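Local coordinates for protein BtrN (Bacillus circulans, PDB 4M7S) that catalyses the radical S-adenosylmethionine-dependent two-electron oxidation of 2-deoxy-scyllo-inosamine to amino-dideoxy-scyllo-inosose during biosynthesis of the antibiotic butirosin, at residues A[218-222]-A[223-227]. Sequence-based numbering, arbitrary orientation.
Sequences RKMLK and EGHRG. With SF4 (iron/sulfur cluster), chain B.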
ATOM      1  N   ARG A 218     -13.099  -3.283  -9.984  1.00 28.43           N
ATOM      2  CA  ARG A 218     -13.101  -1.856  -9.692  1.00 31.25           C
ATOM      3  C   ARG A 218     -14.368  -1.193 -10.242  1.00 31.80           C
ATOM      4  O   ARG A 218     -14.872  -0.234  -9.659  1.00 30.92           O
ATOM      5  CB  ARG A 218     -11.812  -1.158 -10.171  1.00 29.61           C
ATOM      6  CG  ARG A 218     -11.800  -0.732 -11.623  1.00 33.15           C
ATOM      7  CD  ARG A 218     -10.535   0.073 -11.933  1.00 33.96           C
ATOM      8  NE  ARG A 218      -9.337  -0.613 -11.463  1.00 31.76           N
ATOM      9  CZ  ARG A 218      -8.585  -1.409 -12.218  1.00 31.75           C
ATOM     10  NH1 ARG A 218      -8.887  -1.605 -13.490  1.00 28.69           N
ATOM     11  NH2 ARG A 218      -7.517  -2.000 -11.705  1.00 30.01           N
ATOM     12  N   LYS A 219     -14.886  -1.723 -11.352  1.00 36.57           N
ATOM     13  CA  LYS A 219     -16.151  -1.252 -11.923  1.00 38.93           C
ATOM     14  C   LYS A 219     -17.320  -1.584 -10.997  1.00 39.61           C
ATOM     15  O   LYS A 219     -18.218  -0.767 -10.778  1.00 40.26           O
ATOM     16  CB  LYS A 219     -16.376  -1.897 -13.298  1.00 41.40           C
ATOM     17  CG  LYS A 219     -17.766  -1.693 -13.888  1.00 49.67           C
ATOM     18  CD  LYS A 219     -18.008  -2.699 -15.005  1.00 56.99           C
ATOM     19  CE  LYS A 219     -16.780  -2.802 -15.910  1.00 61.14           C
ATOM     20  NZ  LYS A 219     -16.650  -4.141 -16.565  1.00 65.26           N
HETATM   21  N   MSE A 220     -17.293  -2.800 -10.464  1.00 39.59           N
HETATM   22  CA  MSE A 220     -18.322  -3.309  -9.559  1.00 40.24           C
HETATM   23  C   MSE A 220     -18.357  -2.478  -8.267  1.00 37.12           C
HETATM   24  O   MSE A 220     -19.428  -2.155  -7.753  1.00 38.14           O
HETATM   25  CB  MSE A 220     -18.009  -4.781  -9.257  1.00 43.04           C
HETATM   26  CG  MSE A 220     -18.936  -5.503  -8.299  1.00 47.34           C
HETATM   27 SE   MSE A 220     -18.113  -7.134  -7.569  1.00 91.39          SE
HETATM   28  CE  MSE A 220     -17.756  -8.093  -9.221  1.00 48.67           C
ATOM     29  N   LEU A 221     -17.182  -2.129  -7.754  1.00 33.50           N
ATOM     30  CA  LEU A 221     -17.086  -1.338  -6.525  1.00 35.62           C
ATOM     31  C   LEU A 221     -17.333   0.150  -6.778  1.00 37.53           C
ATOM     32  O   LEU A 221     -17.804   0.873  -5.892  1.00 40.27           O
ATOM     33  CB  LEU A 221     -15.737  -1.544  -5.833  1.00 33.21           C
ATOM     34  CG  LEU A 221     -15.659  -2.651  -4.781  1.00 36.02           C
ATOM     35  CD1 LEU A 221     -16.767  -2.472  -3.757  1.00 36.11           C
ATOM     36  CD2 LEU A 221     -15.759  -4.018  -5.418  1.00 40.14           C
ATOM     37  N   LYS A 222     -17.021   0.614  -7.980  1.00 36.14           N
ATOM     38  CA  LYS A 222     -17.355   1.984  -8.337  1.00 41.67           C
ATOM     39  C   LYS A 222     -18.878   2.146  -8.361  1.00 44.50           C
ATOM     40  O   LYS A 222     -19.409   3.212  -8.027  1.00 46.77           O
ATOM     41  CB  LYS A 222     -16.738   2.365  -9.685  1.00 46.05           C
ATOM     42  CG  LYS A 222     -16.959   3.817 -10.059  1.00 53.82           C
ATOM     43  CD  LYS A 222     -16.231   4.182 -11.342  1.00 60.63           C
ATOM     44  CE  LYS A 222     -16.604   5.586 -11.810  1.00 68.01           C
ATOM     45  NZ  LYS A 222     -15.923   5.959 -13.083  1.00 70.62           N
ATOM     46  N   GLU A 223     -19.577   1.074  -8.730  1.00 43.97           N
ATOM     47  CA  GLU A 223     -21.040   1.086  -8.809  1.00 46.09           C
ATOM     48  C   GLU A 223     -21.708   0.722  -7.482  1.00 47.74           C
ATOM     49  O   GLU A 223     -22.931   0.682  -7.392  1.00 52.32           O
ATOM     50  CB  GLU A 223     -21.525   0.123  -9.890  1.00 52.65           C
ATOM     51  CG  GLU A 223     -21.338   0.620 -11.313  1.00 60.95           C
ATOM     52  CD  GLU A 223     -21.616  -0.459 -12.345  1.00 69.36           C
ATOM     53  OE1 GLU A 223     -21.873  -1.615 -11.941  1.00 71.01           O
ATOM     54  OE2 GLU A 223     -21.575  -0.153 -13.559  1.00 73.22           O
ATOM     55  N   GLY A 224     -20.902   0.428  -6.467  1.00 48.11           N
ATOM     56  CA  GLY A 224     -21.422   0.169  -5.137  1.00 46.69           C
ATOM     57  C   GLY A 224     -21.941  -1.236  -4.890  1.00 46.28           C
ATOM     58  O   GLY A 224     -22.814  -1.437  -4.058  1.00 50.35           O
ATOM     59  N   HIS A 225     -21.400  -2.221  -5.596  1.00 46.10           N
ATOM     60  CA  HIS A 225     -21.839  -3.598  -5.393  1.00 45.27           C
ATOM     61  C   HIS A 225     -20.939  -4.355  -4.416  1.00 41.81           C
ATOM     62  O   HIS A 225     -20.443  -5.441  -4.729  1.00 38.53           O
ATOM     63  CB  HIS A 225     -21.923  -4.329  -6.732  1.00 50.23           C
ATOM     64  CG  HIS A 225     -22.827  -3.665  -7.724  1.00 55.25           C
ATOM     65  ND1 HIS A 225     -24.173  -3.489  -7.498  1.00 59.50           N
ATOM     66  CD2 HIS A 225     -22.575  -3.136  -8.947  1.00 56.16           C
ATOM     67  CE1 HIS A 225     -24.717  -2.879  -8.540  1.00 60.97           C
ATOM     68  NE2 HIS A 225     -23.770  -2.658  -9.431  1.00 58.96           N
ATOM     69  N   ARG A 226     -20.741  -3.767  -3.234  1.00 40.87           N
ATOM     70  CA  ARG A 226     -19.902  -4.350  -2.191  1.00 40.02           C
ATOM     71  C   ARG A 226     -20.407  -5.719  -1.777  1.00 41.33           C
ATOM     72  O   ARG A 226     -19.616  -6.630  -1.521  1.00 44.38           O
ATOM     73  CB  ARG A 226     -19.890  -3.456  -0.954  1.00 39.24           C
ATOM     74  CG  ARG A 226     -19.044  -2.217  -1.092  1.00 35.39           C
ATOM     75  CD  ARG A 226     -18.782  -1.602   0.260  1.00 34.85           C
ATOM     76  NE  ARG A 226     -18.218  -0.263   0.145  1.00 36.16           N
ATOM     77  CZ  ARG A 226     -17.760   0.443   1.170  1.00 37.43           C
ATOM     78  NH1 ARG A 226     -17.267   1.658   0.967  1.00 38.42           N
ATOM     79  NH2 ARG A 226     -17.797  -0.066   2.393  1.00 33.65           N
ATOM     80  N   GLY A 227     -21.725  -5.857  -1.722  1.00 41.25           N
ATOM     81  CA  GLY A 227     -22.363  -7.072  -1.246  1.00 47.80           C
ATOM     82  C   GLY A 227     -22.013  -8.301  -2.059  1.00 47.10           C
ATOM     83  O   GLY A 227     -22.199  -9.424  -1.606  1.00 45.81           O
TER
HETATM   84 FE1  SF4 B 501     -13.501  -2.034   1.753  1.00 27.79          FE
HETATM   85 FE2  SF4 B 501     -13.662  -3.336  -0.592  1.00 28.24          FE
HETATM   86 FE3  SF4 B 501     -11.322  -2.362   0.273  1.00 28.25          FE
HETATM   87 FE4  SF4 B 501     -13.234  -0.734  -0.609  1.00 27.09          FE
HETATM   88  S1  SF4 B 501     -12.093  -2.267  -1.897  1.00 27.57           S
HETATM   89  S2  SF4 B 501     -11.971  -0.396   1.280  1.00 28.48           S
HETATM   90  S3  SF4 B 501     -15.133  -1.756   0.168  1.00 29.62           S
HETATM   91  S4  SF4 B 501     -12.498  -4.060   1.284  1.00 29.89           S
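H225 N donates to M220 O at 2.9 Å in a nearly straight bond (163°), closing the C-terminal end of helix 212-222 in a Schellman motif around G224, whose phi is positive (82°). Two residues before H225, E223 N donates to K219 O at 3.1 Å, with a weak second bond to M220 O; G224 N bonds weakly to L221 O. The E223 side chain runs beside that of K219 in the same direction, with its CB and CG against K219 O. Its carboxylate also meets the H225 ring, OE1 lying at the edge in plane and accepting a weak bond from NE2. H225 CB packs 3.6 Å from CG of selenomethionine M220, which stands anti to the backbone N (chi1 178°), with SE beyond it 4.0 Å from H225 O. Beyond this turn the chain enters the auxiliary [4Fe-4S] site of the iron-sulfur cluster-binding domain. R226 runs extended from CG to NE and crosses L221 at about a right angle, L221 CD1 lying 3.5 Å from R226 CG. Carbonyls of N237 and S168 hold R226 NH1, fixing the guanidinium so that one face is turned to the cluster, with sulfide S3 3.4 Å from R226 NE.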